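Probable quinone reductase Qor (NADPH:quinone reductase) (Zeta-crystallin homolog protein) (Mycobacterium tuberculosis, PDB 4RVU) binds NADPH and probably catalyses the transfer of electrons from it to quinones, as other quinone reductases of the zinc-binding dehydrogenase superfamily do. Local coordinates at residues Asp196-Glu199 against Gln203-Gly206; Thr227-Ser232 against Gly250-Val255. All coordinates share one frame; numbering follows the deposited sequence.

Contact 1. Residues Asp196-Glu199 against Gln203-Gly206. With NDP (NADPH dihydro-nicotinamide-adenine-dinucleotide phosphate), chain E.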
ATOM      1  N   ASP A 196       0.458 -24.874   8.217  1.00 27.35           N
ATOM      2  CA  ASP A 196       0.076 -24.539   9.579  1.00 27.23           C
ATOM      3  C   ASP A 196       0.345 -23.057   9.822  1.00 26.86           C
ATOM      4  O   ASP A 196       1.072 -22.416   9.061  1.00 27.54           O
ATOM      5  CB  ASP A 196       0.889 -25.362  10.572  1.00 27.51           C
ATOM      6  CG  ASP A 196       0.669 -26.847  10.407  1.00 30.55           C
ATOM      7  OD1 ASP A 196      -0.495 -27.288  10.457  1.00 29.05           O
ATOM      8  OD2 ASP A 196       1.668 -27.564  10.211  1.00 31.39           O
ATOM      9  N   TYR A 197      -0.226 -22.522  10.893  1.00 22.33           N
ATOM     10  CA  TYR A 197       0.034 -21.136  11.262  1.00 22.53           C
ATOM     11  C   TYR A 197       1.499 -20.935  11.598  1.00 22.93           C
ATOM     12  O   TYR A 197       2.144 -21.843  12.141  1.00 22.79           O
ATOM     13  CB  TYR A 197      -0.871 -20.688  12.415  1.00 21.79           C
ATOM     14  CG  TYR A 197      -2.226 -20.240  11.903  1.00 22.70           C
ATOM     15  CD1 TYR A 197      -3.219 -21.164  11.616  1.00 22.22           C
ATOM     16  CD2 TYR A 197      -2.484 -18.903  11.651  1.00 22.67           C
ATOM     17  CE1 TYR A 197      -4.446 -20.760  11.119  1.00 22.77           C
ATOM     18  CE2 TYR A 197      -3.706 -18.489  11.158  1.00 22.75           C
ATOM     19  CZ  TYR A 197      -4.678 -19.419  10.894  1.00 22.26           C
ATOM     20  OH  TYR A 197      -5.893 -19.003  10.403  1.00 22.75           O
ATOM     21  N   PRO A 198       2.039 -19.755  11.242  1.00 25.13           N
ATOM     22  CA  PRO A 198       3.446 -19.442  11.503  1.00 25.07           C
ATOM     23  C   PRO A 198       3.787 -19.574  12.984  1.00 27.06           C
ATOM     24  O   PRO A 198       2.980 -19.198  13.838  1.00 26.46           O
ATOM     25  CB  PRO A 198       3.565 -17.965  11.087  1.00 25.77           C
ATOM     26  CG  PRO A 198       2.414 -17.721  10.157  1.00 25.42           C
ATOM     27  CD  PRO A 198       1.319 -18.635  10.604  1.00 24.28           C
ATOM     28  N   GLU A 199       4.963 -20.118  13.282  1.00 52.55           N
ATOM     29  CA  GLU A 199       5.497 -20.058  14.638  1.00 54.32           C
ATOM     30  C   GLU A 199       6.539 -18.963  14.668  1.00 53.30           C
ATOM     31  O   GLU A 199       6.636 -18.194  15.630  1.00 54.59           O
ATOM     32  CB  GLU A 199       6.124 -21.389  15.064  1.00 54.00           C
ATOM     33  CG  GLU A 199       5.204 -22.270  15.904  1.00 56.66           C
ATOM     34  CD  GLU A 199       4.388 -21.473  16.912  1.00 59.13           C
ATOM     35  OE1 GLU A 199       4.974 -20.662  17.673  1.00 59.42           O
ATOM     36  OE2 GLU A 199       3.148 -21.654  16.934  1.00 59.27           O
ATOM     37  N   GLN A 203      10.844 -18.679   9.426  1.00 42.12           N
ATOM     38  CA  GLN A 203      10.564 -20.097   9.210  1.00 43.07           C
ATOM     39  C   GLN A 203       9.416 -20.280   8.218  1.00 42.01           C
ATOM     40  O   GLN A 203       9.547 -20.973   7.202  1.00 42.28           O
ATOM     41  CB  GLN A 203      10.189 -20.759  10.537  1.00 44.68           C
ATOM     42  CG  GLN A 203      11.367 -21.053  11.447  1.00 46.61           C
ATOM     43  CD  GLN A 203      12.189 -22.227  10.954  1.00 49.18           C
ATOM     44  OE1 GLN A 203      11.650 -23.301  10.670  1.00 49.59           O
ATOM     45  NE2 GLN A 203      13.499 -22.026  10.836  1.00 48.91           N
ATOM     46  N   PHE A 204       8.295 -19.643   8.527  1.00 26.70           N
ATOM     47  CA  PHE A 204       7.110 -19.700   7.677  1.00 24.61           C
ATOM     48  C   PHE A 204       7.387 -19.116   6.294  1.00 24.16           C
ATOM     49  O   PHE A 204       7.025 -19.707   5.287  1.00 23.52           O
ATOM     50  CB  PHE A 204       5.960 -18.963   8.354  1.00 24.55           C
ATOM     51  CG  PHE A 204       4.681 -18.972   7.563  1.00 24.29           C
ATOM     52  CD1 PHE A 204       3.784 -20.027   7.684  1.00 26.29           C
ATOM     53  CD2 PHE A 204       4.368 -17.919   6.712  1.00 25.04           C
ATOM     54  CE1 PHE A 204       2.596 -20.036   6.964  1.00 24.97           C
ATOM     55  CE2 PHE A 204       3.179 -17.921   5.986  1.00 24.06           C
ATOM     56  CZ  PHE A 204       2.297 -18.987   6.110  1.00 24.15           C
ATOM     57  N   ALA A 205       8.038 -17.954   6.244  1.00 22.94           N
ATOM     58  CA  ALA A 205       8.376 -17.351   4.958  1.00 21.35           C
ATOM     59  C   ALA A 205       9.228 -18.286   4.097  1.00 21.61           C
ATOM     60  O   ALA A 205       9.056 -18.350   2.882  1.00 21.75           O
ATOM     61  CB  ALA A 205       9.063 -15.999   5.146  1.00 21.07           C
ATOM     62  N   GLY A 206      10.145 -19.010   4.726  1.00 27.23           N
ATOM     63  CA  GLY A 206      10.908 -20.023   4.016  1.00 27.82           C
ATOM     64  C   GLY A 206      10.030 -21.084   3.353  1.00 27.85           C
ATOM     65  O   GLY A 206      10.283 -21.470   2.208  1.00 28.59           O
TER
HETATM   66  PA  NDP E 401     -13.791 -16.354   9.615  1.00 22.77           P
HETATM   67  O1A NDP E 401     -14.952 -17.228   9.236  1.00 20.89           O
HETATM   68  O2A NDP E 401     -12.569 -16.325   8.742  1.00 21.76           O
HETATM   69  O5B NDP E 401     -13.342 -16.719  11.115  1.00 22.87           O
HETATM   70  C5B NDP E 401     -12.098 -16.254  11.626  1.00 23.23           C
HETATM   71  C4B NDP E 401     -11.058 -17.334  11.376  1.00 22.06           C
HETATM   72  O4B NDP E 401      -9.736 -16.838  11.589  1.00 22.25           O
HETATM   73  C3B NDP E 401     -11.221 -18.495  12.339  1.00 23.81           C
HETATM   74  O3B NDP E 401     -12.132 -19.476  11.839  1.00 23.37           O
HETATM   75  C2B NDP E 401      -9.814 -19.042  12.468  1.00 21.86           C
HETATM   76  O2B NDP E 401      -9.617 -20.139  11.586  1.00 21.16           O
HETATM   77  C1B NDP E 401      -8.902 -17.887  12.081  1.00 20.98           C
HETATM   78  N9A NDP E 401      -8.179 -17.469  13.304  1.00 21.62           N
HETATM   79  C8A NDP E 401      -6.847 -17.485  13.474  1.00 21.38           C
HETATM   80  N7A NDP E 401      -6.510 -17.060  14.715  1.00 21.44           N
HETATM   81  C5A NDP E 401      -7.649 -16.773  15.367  1.00 22.16           C
HETATM   82  C6A NDP E 401      -8.011 -16.278  16.714  1.00 22.38           C
HETATM   83  N6A NDP E 401      -7.057 -16.002  17.630  1.00 22.83           N
HETATM   84  N1A NDP E 401      -9.321 -16.115  16.994  1.00 23.18           N
HETATM   85  C2A NDP E 401     -10.274 -16.389  16.087  1.00 22.52           C
HETATM   86  N3A NDP E 401     -10.019 -16.840  14.849  1.00 21.68           N
HETATM   87  C4A NDP E 401      -8.749 -17.048  14.434  1.00 22.67           C
HETATM   88  O3  NDP E 401     -14.336 -14.858   9.804  1.00 22.41           O
HETATM   89  PN  NDP E 401     -14.965 -14.026   8.585  1.00 22.37           P
HETATM   90  O1N NDP E 401     -14.910 -14.871   7.340  1.00 21.87           O
HETATM   91  O2N NDP E 401     -16.269 -13.440   9.059  1.00 21.62           O
HETATM   92  O5D NDP E 401     -13.916 -12.822   8.417  1.00 21.82           O
HETATM   93  C5D NDP E 401     -12.548 -13.091   8.119  1.00 22.07           C
HETATM   94  C4D NDP E 401     -11.689 -11.909   8.540  1.00 21.71           C
HETATM   95  O4D NDP E 401     -11.848 -10.840   7.611  1.00 22.58           O
HETATM   96  C3D NDP E 401     -12.120 -11.371   9.889  1.00 22.96           C
HETATM   97  O3D NDP E 401     -10.950 -10.979  10.605  1.00 23.24           O
HETATM   98  C2D NDP E 401     -12.946 -10.144   9.570  1.00 26.23           C
HETATM   99  O2D NDP E 401     -12.812  -9.171  10.608  1.00 23.50           O
HETATM  100  C1D NDP E 401     -12.328  -9.666   8.267  1.00 23.98           C
HETATM  101  N1N NDP E 401     -13.259  -8.979   7.370  1.00 23.77           N
HETATM  102  C2N NDP E 401     -12.894  -7.801   6.862  1.00 22.62           C
HETATM  103  C3N NDP E 401     -13.706  -7.090   5.992  1.00 21.95           C
HETATM  104  C7N NDP E 401     -13.233  -5.768   5.465  1.00 22.46           C
HETATM  105  O7N NDP E 401     -13.916  -5.174   4.650  1.00 22.30           O
HETATM  106  N7N NDP E 401     -12.072  -5.283   5.901  1.00 20.89           N
HETATM  107  C4N NDP E 401     -15.051  -7.631   5.567  1.00 21.43           C
HETATM  108  C5N NDP E 401     -15.323  -8.925   6.180  1.00 22.26           C
HETATM  109  C6N NDP E 401     -14.426  -9.544   7.043  1.00 22.39           C
HETATM  110  P2B NDP E 401      -8.345 -21.110  11.754  1.00 21.70           P
HETATM  111  O1X NDP E 401      -7.474 -20.406  12.755  1.00 23.18           O
HETATM  112  O2X NDP E 401      -8.928 -22.402  12.250  1.00 24.31           O
HETATM  113  O3X NDP E 401      -7.766 -21.205  10.373  1.00 23.75           O
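In the nucleotide-binding Rossmann domain, the loop after edge strand 193-195 folds back on helix 201-212 through P198 and F204. P198 sets its CG over one face of the F204 ring. This CG stands 3.7 Å from the F204 ring centroid, 15° off the ring normal, a CH-pi contact shifted toward the rim on the CD1 side. P198 CB rests against F204 CB at 3.8 Å. F204 CG is anti to the backbone N (chi1 -179°), and this carries the ring away from its helix to meet the proline. At the ring edge, near its plane, the backbone oxygen of D196 comes 3.5 Å from F204 CE1. The loop therefore meets the phenylalanine both over a face and at an edge. A231 of helix 229-234 and T176 of strand 172-176 also pack on F204.

Helix 201-212 belongs to the beta-alpha-beta crossover from strand 193-195 to strand 217-222, and the loop before it also reaches the cofactor. Y197 points away from the helix. Its CG lies opposite the carbonyl carbon (chi1 -84°), and the ring extends to the cofactor. Its OH donates a hydrogen bond of 2.9 Å to O3X of the NADPH 2'-phosphate. That oxygen lies near the plane of the tyrosine ring, at its edge. R322 makes a cation-pi contact with the same ring and also hydrogen-bonds the cofactor, as do S178 and K182.

Contact 2. Residues Thr227-Ser232 against Gly250-Val255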
ATOM      1  N   THR A 227      -1.153 -12.485  14.872  1.00 20.43           N
ATOM      2  CA  THR A 227      -0.328 -13.703  14.867  1.00 19.78           C
ATOM      3  C   THR A 227       0.279 -14.088  13.512  1.00 19.54           C
ATOM      4  O   THR A 227       1.111 -14.996  13.427  1.00 20.28           O
ATOM      5  CB  THR A 227      -1.105 -14.914  15.427  1.00 20.06           C
ATOM      6  OG1 THR A 227      -2.234 -15.181  14.588  1.00 19.95           O
ATOM      7  CG2 THR A 227      -1.585 -14.628  16.831  1.00 19.23           C
ATOM      8  N   THR A 228      -0.115 -13.383  12.458  1.00 17.82           N
ATOM      9  CA  THR A 228       0.327 -13.755  11.126  1.00 16.97           C
ATOM     10  C   THR A 228       1.023 -12.620  10.374  1.00 17.00           C
ATOM     11  O   THR A 228       1.671 -12.878   9.365  1.00 18.01           O
ATOM     12  CB  THR A 228      -0.847 -14.236  10.273  1.00 18.04           C
ATOM     13  OG1 THR A 228      -1.887 -13.250  10.305  1.00 18.11           O
ATOM     14  CG2 THR A 228      -1.393 -15.568  10.803  1.00 17.84           C
ATOM     15  N   PHE A 229       0.866 -11.382  10.839  1.00 19.15           N
ATOM     16  CA  PHE A 229       1.353 -10.222  10.081  1.00 19.66           C
ATOM     17  C   PHE A 229       2.842 -10.301   9.721  1.00 19.93           C
ATOM     18  O   PHE A 229       3.215 -10.117   8.553  1.00 19.71           O
ATOM     19  CB  PHE A 229       1.062  -8.899  10.796  1.00 19.31           C
ATOM     20  CG  PHE A 229       1.429  -7.696   9.976  1.00 19.73           C
ATOM     21  CD1 PHE A 229       2.699  -7.142  10.068  1.00 20.17           C
ATOM     22  CD2 PHE A 229       0.522  -7.147   9.079  1.00 19.90           C
ATOM     23  CE1 PHE A 229       3.056  -6.049   9.305  1.00 20.06           C
ATOM     24  CE2 PHE A 229       0.873  -6.043   8.304  1.00 20.27           C
ATOM     25  CZ  PHE A 229       2.150  -5.496   8.424  1.00 19.95           C
ATOM     26  N   ASP A 230       3.698 -10.550  10.713  1.00 24.03           N
ATOM     27  CA  ASP A 230       5.132 -10.602  10.447  1.00 24.11           C
ATOM     28  C   ASP A 230       5.467 -11.640   9.380  1.00 23.54           C
ATOM     29  O   ASP A 230       6.290 -11.392   8.498  1.00 22.72           O
ATOM     30  CB  ASP A 230       5.918 -10.877  11.734  1.00 25.14           C
ATOM     31  CG  ASP A 230       5.773  -9.762  12.750  1.00 25.42           C
ATOM     32  OD1 ASP A 230       5.169  -8.724  12.409  1.00 24.44           O
ATOM     33  OD2 ASP A 230       6.266  -9.920  13.891  1.00 27.09           O
ATOM     34  N   ALA A 231       4.813 -12.799   9.459  1.00 17.40           N
ATOM     35  CA  ALA A 231       4.997 -13.852   8.475  1.00 17.51           C
ATOM     36  C   ALA A 231       4.474 -13.454   7.094  1.00 17.47           C
ATOM     37  O   ALA A 231       5.110 -13.744   6.079  1.00 17.37           O
ATOM     38  CB  ALA A 231       4.342 -15.137   8.949  1.00 17.93           C
ATOM     39  N   SER A 232       3.308 -12.810   7.057  1.00 18.11           N
ATOM     40  CA  SER A 232       2.753 -12.316   5.798  1.00 18.24           C
ATOM     41  C   SER A 232       3.730 -11.362   5.125  1.00 17.54           C
ATOM     42  O   SER A 232       4.029 -11.491   3.933  1.00 17.73           O
ATOM     43  CB  SER A 232       1.440 -11.576   6.045  1.00 18.36           C
ATOM     44  OG  SER A 232       0.440 -12.459   6.522  1.00 18.99           O
ATOM     45  N   GLY A 250      -6.346 -10.610  16.819  1.00 23.12           N
ATOM     46  CA  GLY A 250      -5.974  -9.410  17.550  1.00 23.48           C
ATOM     47  C   GLY A 250      -5.344  -8.383  16.632  1.00 23.46           C
ATOM     48  O   GLY A 250      -4.921  -8.713  15.524  1.00 22.86           O
ATOM     49  N   PRO A 251      -5.268  -7.130  17.091  1.00 26.56           N
ATOM     50  CA  PRO A 251      -4.778  -6.028  16.253  1.00 26.04           C
ATOM     51  C   PRO A 251      -3.285  -6.133  15.936  1.00 25.83           C
ATOM     52  O   PRO A 251      -2.507  -6.619  16.761  1.00 25.69           O
ATOM     53  CB  PRO A 251      -5.056  -4.794  17.114  1.00 27.07           C
ATOM     54  CG  PRO A 251      -4.958  -5.306  18.534  1.00 26.81           C
ATOM     55  CD  PRO A 251      -5.555  -6.695  18.473  1.00 25.91           C
ATOM     56  N   VAL A 252      -2.903  -5.689  14.739  1.00 23.40           N
ATOM     57  CA  VAL A 252      -1.503  -5.624  14.329  1.00 24.31           C
ATOM     58  C   VAL A 252      -0.830  -4.392  14.942  1.00 23.48           C
ATOM     59  O   VAL A 252      -1.318  -3.269  14.774  1.00 23.62           O
ATOM     60  CB  VAL A 252      -1.373  -5.562  12.790  1.00 24.04           C
ATOM     61  CG1 VAL A 252       0.079  -5.410  12.383  1.00 22.67           C
ATOM     62  CG2 VAL A 252      -1.975  -6.810  12.156  1.00 23.36           C
ATOM     63  N   PRO A 253       0.285  -4.599  15.665  1.00 21.78           N
ATOM     64  CA  PRO A 253       1.014  -3.483  16.285  1.00 21.46           C
ATOM     65  C   PRO A 253       1.562  -2.533  15.215  1.00 21.99           C
ATOM     66  O   PRO A 253       1.772  -2.971  14.081  1.00 22.29           O
ATOM     67  CB  PRO A 253       2.167  -4.181  17.022  1.00 22.34           C
ATOM     68  CG  PRO A 253       1.675  -5.604  17.248  1.00 22.76           C
ATOM     69  CD  PRO A 253       0.878  -5.907  16.002  1.00 22.72           C
ATOM     70  N   PRO A 254       1.767  -1.253  15.566  1.00 22.24           N
ATOM     71  CA  PRO A 254       2.307  -0.243  14.645  1.00 21.90           C
ATOM     72  C   PRO A 254       3.505  -0.760  13.839  1.00 21.76           C
ATOM     73  O   PRO A 254       4.411  -1.385  14.398  1.00 22.14           O
ATOM     74  CB  PRO A 254       2.710   0.884  15.592  1.00 21.35           C
ATOM     75  CG  PRO A 254       1.665   0.823  16.674  1.00 23.09           C
ATOM     76  CD  PRO A 254       1.386  -0.661  16.864  1.00 22.55           C
ATOM     77  N   VAL A 255       3.486  -0.508  12.529  1.00 20.05           N
ATOM     78  CA  VAL A 255       4.481  -1.045  11.602  1.00 19.17           C
ATOM     79  C   VAL A 255       5.477   0.025  11.167  1.00 19.13           C
ATOM     80  O   VAL A 255       5.091   1.008  10.531  1.00 19.35           O
ATOM     81  CB  VAL A 255       3.796  -1.616  10.338  1.00 18.88           C
ATOM     82  CG1 VAL A 255       4.824  -2.132   9.346  1.00 19.51           C
ATOM     83  CG2 VAL A 255       2.789  -2.731  10.715  1.00 18.91           C
TER
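F229 and V252 bring the two backbones closest, with their CA atoms 6.9 Å apart. Residues 227-232 turn from a loop into the short helix 229-234. T228 sits at the N-cap position, and its O accepts the bond from S232 N at 2.8 Å. Residues 250-255 run as an irregular chain with three prolines.

F229 bridges the two segments. At chi1 -174° the side chain extends opposite the backbone N, which sends the ring off the first turn of the helix toward the two valines. V252 CG1 lies over one face of the ring, 3.8 Å from the centroid and 20° off the normal, in a CH-pi contact. V252 CG2 reaches back to F229 CB at 3.9 Å. Both segments belong to the Rossmann domain, and L242 and L244 of its strand 240-244 also pack on F229.

The V255 and F229 side chains come at each other from opposite directions. V255 CG2 meets the far end of the ring obliquely, 3.6 Å from both F229 CE1 and CZ. All three touching residues are buried. P257 of the second subunit packs on V252 and V255, and V255 makes backbone hydrogen bonds to that subunit.

The two contacts follow one another along the chain, neither nested nor crossed. Contact 1 closes a short loop between strand 193-195 and helix 201-212. The chain then passes through strand 217-222 and enters contact 2 at residues 227-232, the loop and start of helix 229-234. Contact 2 closes a longer loop, holding strands 236-237 and 240-244, when residues 250-255 return to that helix. The contacts meet at A231 and T228: A231 CB lies 3.4 Å from P198 CG, and T228 CG2 lies 3.6 Å from Y197 CD2. T228 and helix 229-234 thus join the NADPH-phosphate side of the Rossmann domain to the proline-containing segment at the subunit interface.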